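Local coordinates for beta-1,3-glucosyltransferase (Paecilomyces sp. J18, PDB 5JVV), which is a single-chain fungal carbohydrate-active enzyme, built from curved, largely antiparallel beta-sheets consistent with the beta-jelly-roll fold of family 16 carbohydrate-active enzymes, at residues 68-73 / 279-284; 115-120 / 234-239; 187-192 / 214-219. One frame throughout, in Å; residues are numbered along the deposited sequence.

Contact 1. Residues 68-73 / 279-284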
loop_
_atom_site.group_PDB
_atom_site.type_symbol
_atom_site.label_atom_id
_atom_site.label_comp_id
_atom_site.label_asym_id
_atom_site.label_seq_id
_atom_site.Cartn_x
_atom_site.Cartn_y
_atom_site.Cartn_z
ATOM N N ILE A 68 17.573 13.968 5.876
ATOM C CA ILE A 68 16.481 13.833 4.917
ATOM C C ILE A 68 15.461 12.833 5.455
ATOM O O ILE A 68 14.253 13.063 5.401
ATOM C CB ILE A 68 17.013 13.344 3.543
ATOM C CG1 ILE A 68 17.935 14.400 2.924
ATOM C CG2 ILE A 68 15.871 13.028 2.598
ATOM C CD1 ILE A 68 18.639 13.950 1.651
ATOM N N GLY A 69 15.969 11.718 5.974
ATOM C CA GLY A 69 15.102 10.722 6.575
ATOM C C GLY A 69 15.720 9.345 6.545
ATOM O O GLY A 69 16.862 9.162 6.112
ATOM N N ARG A 70 14.958 8.362 7.010
ATOM C CA ARG A 70 15.443 6.987 7.066
ATOM C C ARG A 70 15.299 6.363 5.685
ATOM O O ARG A 70 14.271 6.530 5.028
ATOM C CB ARG A 70 14.639 6.196 8.107
ATOM C CG ARG A 70 15.076 4.747 8.262
ATOM C CD ARG A 70 14.605 4.126 9.596
ATOM N NE ARG A 70 15.226 4.768 10.759
ATOM C CZ ARG A 70 16.508 4.651 11.113
ATOM N NH1 ARG A 70 17.355 3.905 10.407
ATOM N NH2 ARG A 70 16.952 5.294 12.190
ATOM N N LYS A 71 16.332 5.650 5.235
ATOM C CA LYS A 71 16.338 5.124 3.870
ATOM C C LYS A 71 15.289 4.063 3.610
ATOM O O LYS A 71 15.042 3.178 4.432
ATOM C CB LYS A 71 17.717 4.579 3.505
ATOM C CG LYS A 71 18.733 5.683 3.292
ATOM C CD LYS A 71 20.130 5.114 3.291
ATOM C CE LYS A 71 21.145 6.204 3.054
ATOM N NZ LYS A 71 22.529 5.643 3.141
ATOM N N SER A 72 14.693 4.152 2.430
ATOM C CA SER A 72 13.626 3.260 2.024
ATOM C C SER A 72 13.584 3.291 0.502
ATOM O O SER A 72 14.441 3.920 -0.143
ATOM C CB SER A 72 12.297 3.735 2.627
ATOM O OG SER A 72 11.239 2.807 2.394
ATOM N N VAL A 73 12.600 2.612 -0.070
ATOM C CA VAL A 73 12.402 2.621 -1.514
ATOM C C VAL A 73 10.935 2.832 -1.883
ATOM O O VAL A 73 10.011 2.599 -1.074
ATOM C CB VAL A 73 12.927 1.330 -2.187
ATOM C CG1 VAL A 73 14.447 1.231 -2.039
ATOM C CG2 VAL A 73 12.227 0.085 -1.613
ATOM N N THR A 279 15.937 7.783 15.962
ATOM C CA THR A 279 16.757 7.280 17.070
ATOM C C THR A 279 16.563 5.797 17.412
ATOM O O THR A 279 17.308 5.250 18.235
ATOM C CB THR A 279 16.573 8.126 18.362
ATOM O OG1 THR A 279 15.242 7.953 18.872
ATOM C CG2 THR A 279 16.829 9.597 18.085
ATOM N N LYS A 280 15.578 5.153 16.790
ATOM C CA LYS A 280 15.298 3.743 17.074
ATOM C C LYS A 280 15.369 2.850 15.831
ATOM O O LYS A 280 14.387 2.201 15.460
ATOM C CB LYS A 280 13.935 3.600 17.757
ATOM C CG LYS A 280 13.823 4.362 19.069
ATOM C CD LYS A 280 12.414 4.245 19.619
ATOM C CE LYS A 280 12.213 5.099 20.859
ATOM N NZ LYS A 280 13.087 4.634 21.967
ATOM N N PRO A 281 16.550 2.782 15.195
ATOM C CA PRO A 281 16.649 2.006 13.950
ATOM C C PRO A 281 16.217 0.542 14.087
ATOM O O PRO A 281 15.581 0.019 13.169
ATOM C CB PRO A 281 18.143 2.085 13.611
ATOM C CG PRO A 281 18.825 2.412 14.922
ATOM C CD PRO A 281 17.857 3.338 15.599
ATOM N N GLU A 282 16.524 -0.099 15.213
ATOM C CA GLU A 282 16.189 -1.519 15.392
ATOM C C GLU A 282 14.682 -1.796 15.370
ATOM O O GLU A 282 14.252 -2.907 15.056
ATOM C CB GLU A 282 16.818 -2.059 16.683
ATOM C CG GLU A 282 16.687 -3.565 16.876
ATOM C CD GLU A 282 17.336 -4.362 15.760
ATOM O OE1 GLU A 282 16.695 -5.321 15.273
ATOM O OE2 GLU A 282 18.484 -4.036 15.377
ATOM N N GLU A 283 13.875 -0.785 15.685
ATOM C CA GLU A 283 12.423 -0.937 15.662
ATOM C C GLU A 283 11.889 -1.118 14.251
ATOM O O GLU A 283 10.717 -1.455 14.057
ATOM C CB GLU A 283 11.746 0.269 16.320
ATOM C CG GLU A 283 11.960 0.347 17.814
ATOM C CD GLU A 283 10.689 0.082 18.599
ATOM O OE1 GLU A 283 10.660 0.416 19.802
ATOM O OE2 GLU A 283 9.720 -0.457 18.014
ATOM N N PHE A 284 12.752 -0.925 13.257
ATOM C CA PHE A 284 12.304 -0.978 11.859
ATOM C C PHE A 284 12.736 -2.224 11.114
ATOM O O PHE A 284 12.596 -2.317 9.886
ATOM C CB PHE A 284 12.717 0.313 11.141
ATOM C CG PHE A 284 12.066 1.515 11.741
ATOM C CD1 PHE A 284 10.764 1.838 11.396
ATOM C CD2 PHE A 284 12.705 2.244 12.733
ATOM C CE1 PHE A 284 10.116 2.923 11.979
ATOM C CE2 PHE A 284 12.075 3.317 13.327
ATOM C CZ PHE A 284 10.773 3.658 12.953
#

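Contact 2. Residues 115-120 / 234-239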
loop_
_atom_site.group_PDB
_atom_site.type_symbol
_atom_site.label_atom_id
_atom_site.label_comp_id
_atom_site.label_asym_id
_atom_site.label_seq_id
_atom_site.Cartn_x
_atom_site.Cartn_y
_atom_site.Cartn_z
ATOM N N GLY A 115 -6.351 12.071 -8.345
ATOM C CA GLY A 115 -6.886 11.016 -7.494
ATOM C C GLY A 115 -5.957 9.814 -7.444
ATOM O O GLY A 115 -4.869 9.829 -8.034
ATOM N N GLU A 116 -6.386 8.767 -6.741
ATOM C CA GLU A 116 -5.556 7.576 -6.557
ATOM C C GLU A 116 -6.381 6.436 -5.973
ATOM O O GLU A 116 -7.464 6.654 -5.414
ATOM C CB GLU A 116 -4.380 7.882 -5.622
ATOM C CG GLU A 116 -4.787 8.120 -4.178
ATOM C CD GLU A 116 -3.677 8.725 -3.348
ATOM O OE1 GLU A 116 -3.022 8.000 -2.562
ATOM O OE2 GLU A 116 -3.442 9.940 -3.482
ATOM N N ILE A 117 -5.863 5.215 -6.115
ATOM C CA ILE A 117 -6.461 4.044 -5.496
ATOM C C ILE A 117 -5.482 3.496 -4.465
ATOM O O ILE A 117 -4.380 3.090 -4.821
ATOM C CB ILE A 117 -6.739 2.939 -6.533
ATOM C CG1 ILE A 117 -7.673 3.445 -7.637
ATOM C CG2 ILE A 117 -7.324 1.696 -5.860
ATOM C CD1 ILE A 117 -7.583 2.606 -8.897
ATOM N N ASP A 118 -5.863 3.503 -3.192
ATOM C CA ASP A 118 -4.967 2.995 -2.149
ATOM C C ASP A 118 -5.454 1.626 -1.722
ATOM O O ASP A 118 -6.507 1.514 -1.087
ATOM C CB ASP A 118 -4.935 3.941 -0.939
ATOM C CG ASP A 118 -4.533 5.355 -1.312
ATOM O OD1 ASP A 118 -3.687 5.513 -2.209
ATOM O OD2 ASP A 118 -5.075 6.306 -0.720
ATOM N N ILE A 119 -4.704 0.588 -2.099
ATOM C CA ILE A 119 -5.124 -0.794 -1.879
ATOM C C ILE A 119 -4.761 -1.287 -0.477
ATOM O O ILE A 119 -5.606 -1.852 0.232
ATOM C CB ILE A 119 -4.518 -1.725 -2.936
ATOM C CG1 ILE A 119 -4.964 -1.279 -4.337
ATOM C CG2 ILE A 119 -4.950 -3.175 -2.691
ATOM C CD1 ILE A 119 -4.217 -2.003 -5.456
ATOM N N ILE A 120 -3.500 -1.074 -0.100
ATOM C CA ILE A 120 -3.028 -1.291 1.261
ATOM C C ILE A 120 -2.454 0.029 1.737
ATOM O O ILE A 120 -1.586 0.615 1.079
ATOM C CB ILE A 120 -1.914 -2.348 1.338
ATOM C CG1 ILE A 120 -2.371 -3.668 0.722
ATOM C CG2 ILE A 120 -1.494 -2.557 2.797
ATOM C CD1 ILE A 120 -1.238 -4.688 0.579
ATOM N N LYS A 234 -14.185 4.895 -14.179
ATOM C CA LYS A 234 -13.945 5.874 -15.235
ATOM C C LYS A 234 -13.258 7.117 -14.678
ATOM O O LYS A 234 -12.876 8.023 -15.423
ATOM C CB LYS A 234 -15.252 6.273 -15.927
ATOM C CG LYS A 234 -15.857 5.221 -16.835
ATOM C CD LYS A 234 -17.015 5.839 -17.623
ATOM C CE LYS A 234 -17.788 4.807 -18.417
ATOM N NZ LYS A 234 -18.770 5.472 -19.330
ATOM N N GLU A 235 -13.096 7.152 -13.360
ATOM C CA GLU A 235 -12.386 8.248 -12.705
ATOM C C GLU A 235 -10.877 8.175 -12.855
ATOM O O GLU A 235 -10.164 9.120 -12.499
ATOM C CB GLU A 235 -12.726 8.282 -11.215
ATOM C CG GLU A 235 -14.160 8.665 -10.922
ATOM C CD GLU A 235 -14.486 10.107 -11.301
ATOM O OE1 GLU A 235 -15.625 10.351 -11.756
ATOM O OE2 GLU A 235 -13.614 10.990 -11.140
ATOM N N PHE A 236 -10.389 7.054 -13.370
ATOM C CA PHE A 236 -8.957 6.815 -13.434
ATOM C C PHE A 236 -8.474 6.516 -14.840
ATOM O O PHE A 236 -9.052 5.685 -15.549
ATOM C CB PHE A 236 -8.577 5.672 -12.479
ATOM C CG PHE A 236 -8.986 5.932 -11.061
ATOM C CD1 PHE A 236 -8.237 6.778 -10.262
ATOM C CD2 PHE A 236 -10.144 5.371 -10.538
ATOM C CE1 PHE A 236 -8.631 7.060 -8.955
ATOM C CE2 PHE A 236 -10.536 5.635 -9.226
ATOM C CZ PHE A 236 -9.776 6.480 -8.440
ATOM N N LYS A 237 -7.425 7.209 -15.244
ATOM C CA LYS A 237 -6.671 6.872 -16.412
ATOM C C LYS A 237 -5.741 5.683 -16.145
ATOM O O LYS A 237 -5.669 5.290 -15.061
ATOM C CB LYS A 237 -5.908 8.064 -16.844
ATOM C CG LYS A 237 -6.916 9.042 -17.300
ATOM C CD LYS A 237 -6.328 10.320 -17.654
ATOM C CE LYS A 237 -7.382 11.153 -18.309
ATOM N NZ LYS A 237 -6.511 12.226 -18.636
ATOM N N PRO A 238 -5.055 5.155 -17.135
ATOM C CA PRO A 238 -4.153 4.039 -16.817
ATOM C C PRO A 238 -3.218 4.411 -15.653
ATOM O O PRO A 238 -2.742 5.550 -15.587
ATOM C CB PRO A 238 -3.377 3.839 -18.124
ATOM C CG PRO A 238 -4.346 4.287 -19.194
ATOM C CD PRO A 238 -5.075 5.454 -18.583
ATOM N N GLN A 239 -3.005 3.472 -14.726
ATOM C CA GLN A 239 -2.340 3.769 -13.456
ATOM C C GLN A 239 -1.023 3.028 -13.351
ATOM O O GLN A 239 -0.907 1.912 -13.835
ATOM C CB GLN A 239 -3.212 3.298 -12.281
ATOM C CG GLN A 239 -4.579 3.962 -12.190
ATOM C CD GLN A 239 -4.494 5.365 -11.647
ATOM O OE1 GLN A 239 -4.239 5.569 -10.458
ATOM N NE2 GLN A 239 -4.695 6.355 -12.521
HETATM O O HOH W 1 -4.765 8.552 -10.625
#

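Contact 3. Residues 187-192 / 214-219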
loop_
_atom_site.group_PDB
_atom_site.type_symbol
_atom_site.label_atom_id
_atom_site.label_comp_id
_atom_site.label_asym_id
_atom_site.label_seq_id
_atom_site.Cartn_x
_atom_site.Cartn_y
_atom_site.Cartn_z
ATOM N N ALA A 187 -6.320 -8.517 -4.007
ATOM C CA ALA A 187 -6.813 -8.543 -5.375
ATOM C C ALA A 187 -7.652 -7.311 -5.658
ATOM O O ALA A 187 -8.436 -6.876 -4.813
ATOM C CB ALA A 187 -7.640 -9.800 -5.623
ATOM N N MET A 188 -7.492 -6.757 -6.856
ATOM C CA MET A 188 -8.337 -5.657 -7.308
ATOM C C MET A 188 -8.998 -6.014 -8.628
ATOM O O MET A 188 -8.321 -6.449 -9.560
ATOM C CB MET A 188 -7.510 -4.385 -7.503
ATOM C CG MET A 188 -8.338 -3.266 -8.128
ATOM S SD MET A 188 -7.515 -1.663 -8.219
ATOM C CE MET A 188 -6.090 -2.052 -9.226
ATOM N N GLN A 189 -10.316 -5.829 -8.702
ATOM C CA GLN A 189 -11.022 -5.848 -9.978
ATOM C C GLN A 189 -11.466 -4.426 -10.299
ATOM O O GLN A 189 -12.124 -3.781 -9.483
ATOM C CB GLN A 189 -12.247 -6.750 -9.927
ATOM C CG GLN A 189 -12.955 -6.867 -11.274
ATOM C CD GLN A 189 -14.267 -7.624 -11.190
ATOM O OE1 GLN A 189 -14.853 -7.756 -10.117
ATOM N NE2 GLN A 189 -14.734 -8.120 -12.330
ATOM N N TRP A 190 -11.105 -3.949 -11.486
ATOM C CA TRP A 190 -11.397 -2.571 -11.896
ATOM C C TRP A 190 -12.206 -2.596 -13.195
ATOM O O TRP A 190 -11.720 -3.075 -14.222
ATOM C CB TRP A 190 -10.060 -1.835 -12.066
ATOM C CG TRP A 190 -10.056 -0.463 -12.714
ATOM C CD1 TRP A 190 -11.128 0.329 -13.027
ATOM C CD2 TRP A 190 -8.888 0.266 -13.114
ATOM N NE1 TRP A 190 -10.689 1.506 -13.599
ATOM C CE2 TRP A 190 -9.319 1.484 -13.670
ATOM C CE3 TRP A 190 -7.518 -0.002 -13.058
ATOM C CZ2 TRP A 190 -8.429 2.432 -14.170
ATOM C CZ3 TRP A 190 -6.631 0.940 -13.547
ATOM C CH2 TRP A 190 -7.091 2.143 -14.100
ATOM N N THR A 191 -13.448 -2.110 -13.133
ATOM C CA THR A 191 -14.314 -2.006 -14.315
ATOM C C THR A 191 -14.783 -0.566 -14.423
ATOM O O THR A 191 -14.429 0.243 -13.577
ATOM C CB THR A 191 -15.551 -2.920 -14.215
ATOM O OG1 THR A 191 -16.451 -2.406 -13.221
ATOM C CG2 THR A 191 -15.154 -4.337 -13.861
ATOM N N ASP A 192 -15.571 -0.235 -15.442
ATOM C CA ASP A 192 -16.065 1.133 -15.568
ATOM C C ASP A 192 -16.854 1.517 -14.323
ATOM O O ASP A 192 -16.757 2.644 -13.831
ATOM C CB ASP A 192 -16.991 1.273 -16.782
ATOM C CG ASP A 192 -16.243 1.501 -18.085
ATOM O OD1 ASP A 192 -15.036 1.812 -18.053
ATOM O OD2 ASP A 192 -16.883 1.383 -19.156
ATOM N N PRO A 214 -8.200 -16.727 -12.937
ATOM C CA PRO A 214 -9.094 -16.177 -11.910
ATOM C C PRO A 214 -10.562 -16.170 -12.305
ATOM O O PRO A 214 -10.924 -15.703 -13.388
ATOM C CB PRO A 214 -8.603 -14.731 -11.746
ATOM C CG PRO A 214 -7.236 -14.702 -12.342
ATOM C CD PRO A 214 -7.258 -15.712 -13.443
ATOM N N ASP A 215 -11.393 -16.689 -11.409
ATOM C CA ASP A 215 -12.845 -16.638 -11.549
ATOM C C ASP A 215 -13.336 -15.742 -10.424
ATOM O O ASP A 215 -13.341 -16.155 -9.259
ATOM C CB ASP A 215 -13.423 -18.047 -11.402
ATOM C CG ASP A 215 -14.942 -18.058 -11.248
ATOM O OD1 ASP A 215 -15.468 -19.065 -10.721
ATOM O OD2 ASP A 215 -15.610 -17.080 -11.654
ATOM N N VAL A 216 -13.714 -14.509 -10.764
ATOM C CA VAL A 216 -14.124 -13.521 -9.761
ATOM C C VAL A 216 -15.324 -14.001 -8.916
ATOM O O VAL A 216 -15.466 -13.623 -7.748
ATOM C CB VAL A 216 -14.374 -12.131 -10.415
ATOM C CG1 VAL A 216 -14.956 -11.145 -9.419
ATOM C CG2 VAL A 216 -13.077 -11.580 -10.990
ATOM N N SER A 217 -16.150 -14.875 -9.487
ATOM C CA SER A 217 -17.281 -15.433 -8.755
ATOM C C SER A 217 -16.845 -16.185 -7.500
ATOM O O SER A 217 -17.538 -16.161 -6.481
ATOM C CB SER A 217 -18.114 -16.344 -9.652
ATOM O OG SER A 217 -18.541 -15.650 -10.805
ATOM N N GLU A 218 -15.687 -16.836 -7.543
ATOM C CA GLU A 218 -15.268 -17.541 -6.343
ATOM C C GLU A 218 -14.543 -16.672 -5.329
ATOM O O GLU A 218 -14.165 -17.164 -4.267
ATOM C CB GLU A 218 -14.478 -18.813 -6.653
ATOM C CG GLU A 218 -13.130 -18.612 -7.242
ATOM C CD GLU A 218 -12.221 -19.788 -6.940
ATOM O OE1 GLU A 218 -11.012 -19.658 -7.173
ATOM O OE2 GLU A 218 -12.713 -20.836 -6.463
ATOM N N PHE A 219 -14.384 -15.382 -5.630
ATOM C CA PHE A 219 -13.700 -14.478 -4.707
ATOM C C PHE A 219 -14.591 -14.172 -3.506
ATOM O O PHE A 219 -14.113 -13.751 -2.450
ATOM C CB PHE A 219 -13.323 -13.161 -5.390
ATOM C CG PHE A 219 -12.199 -13.269 -6.397
ATOM C CD1 PHE A 219 -11.736 -14.506 -6.848
ATOM C CD2 PHE A 219 -11.604 -12.106 -6.888
ATOM C CE1 PHE A 219 -10.706 -14.572 -7.778
ATOM C CE2 PHE A 219 -10.578 -12.163 -7.808
ATOM C CZ PHE A 219 -10.129 -13.397 -8.256
#

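Contact 1. Residues 68-73 / 279-284
P281 lies against R70: its CA sits 3.7 Å above the guanidinium plane, offset toward the rim, while R70 NH2 to P281 CB measures 3.7 Å. The two side chains run at about a right angle, and the closest pairs are carbon against nitrogen, so the proline lends an apolar cover. It also opens the 3-10 segment 281-283, whose turns are closed by E283 N to K280 O and F284 N to P281 O, both 3.0 Å. F284, at the end of the walk, offers its CD2 side to the arginine, with R70 NE 4.1 Å from F284 CD2. R70 CD lies over one face of this ring, and although the two planes are only 15° apart, the groups are displaced from one another. R70 reaches both residues by leaving its strand with CG anti to the backbone N (chi1 -179°) and then bending at chi3 (-65°). Its buried end is held by main-chain oxygens: NH2 bonds to V277 O and N61 O, and NH1 to D58 O. A buried arginine thus joins the turn after helix 269-279 to the start of strand 70-77 in the mixed sheet, in a fold consistent with the jelly roll.

Contact 2. Residues 115-120 / 234-239
I117 and F236 make the main apolar contact, a CH-pi interaction: I117 CG1 stands 3.9 Å from the centroid of the F236 ring, 14° off its normal. CG1 is the branch that lies beside the backbone N (chi1 -59°), and the side chain already leaves the strand toward the ring. E235 CB covers the opposite face, so the phenyl group is sandwiched between aliphatic carbons. Van der Waals contact with the backbone makes up a second group: E116 N approaches F236 CE1 at 3.6 Å, near the ring plane, and G115 C is 4.1 Å from F236 CE1. Polar links run through water 1, which donates to G115 O at 2.9 Å and accepts from Q239 NE2 at 2.9 Å. The same nitrogen donates to K237 O at 2.9 Å with an N-H...O angle of 161°; Q239 OE1 is bonded to T106 OG1. Q239 is thereby gripped at both ends of its amide. E116 to E121 fits the ExDxxE pattern of family 16, with G115 just before it. The entry to this strand is thus fixed to the 234-239 loop without a direct hydrogen bond: an aromatic face provides the fit, and one water bridges the polar atoms between.

Contact 3. Residues 187-192 / 214-219
Q189 and V216 meet where a strand of the antiparallel sheet, 184-190, in a fold consistent with the jelly roll, is covered by a loop that opens with an Asx turn at D215. Q189 reaches outward as an almost fully extended chain: CG is anti to the backbone N (chi1 -176°), and the trans course continues to the amide. V216 answers with both branches. CG1, itself opposite the backbone N (chi1 173°), lies 3.5 Å from Q189 OE1, whereas CG2 is 4.1 Å from Q189 NE2, so the valine fork spans the amide from its oxygen to its nitrogen. These are van der Waals contacts; the amide finds its polar partner in Y3 OH, bonded to NE2. Two residues earlier on the strand, with its side chain on the same side as that of Q189, A187 CB lies 4.4 Å from F219 CE2, an oblique and rather loose approach. The F219 ring folds back over its own loop: V216 CA sits 3.8 Å above the ring plane, over its centre. W198 and F200 of the neighbouring strand 195-201 meet the same ring edge-to-face, and W198 also touches both Q189 and V216. Compactness of the loop rests on F219 N to V216 O and E218 N to D215 O, each 3.0 Å. At its start, S217 N meets D215 OD2 at 3.1 Å, approaching from above the carboxylate plane, 65° out of it.

In the fold
Contacts 1 and 2 are buried and share the mixed sheet, yet lie on opposite sides of the chain's centre with centres 29 Å apart; contact 3 is partly buried and belongs to the antiparallel sheet. Contact 2 is the most central, about 12 Å from the chain centre, against 18 and 19 Å for the others. Contacts 2 and 3 touch through W190, whose CH2 is 3.6 Å from K237 O, so the 234-239 loop bridges the two sheets. The chemistry varies accordingly: a guanidinium packed on proline and phenylalanine at contact 1, its hydrogen bonds going to carbonyls outside the pair, an aromatic face plus water at contact 2, and aliphatic branches against an amide at contact 3.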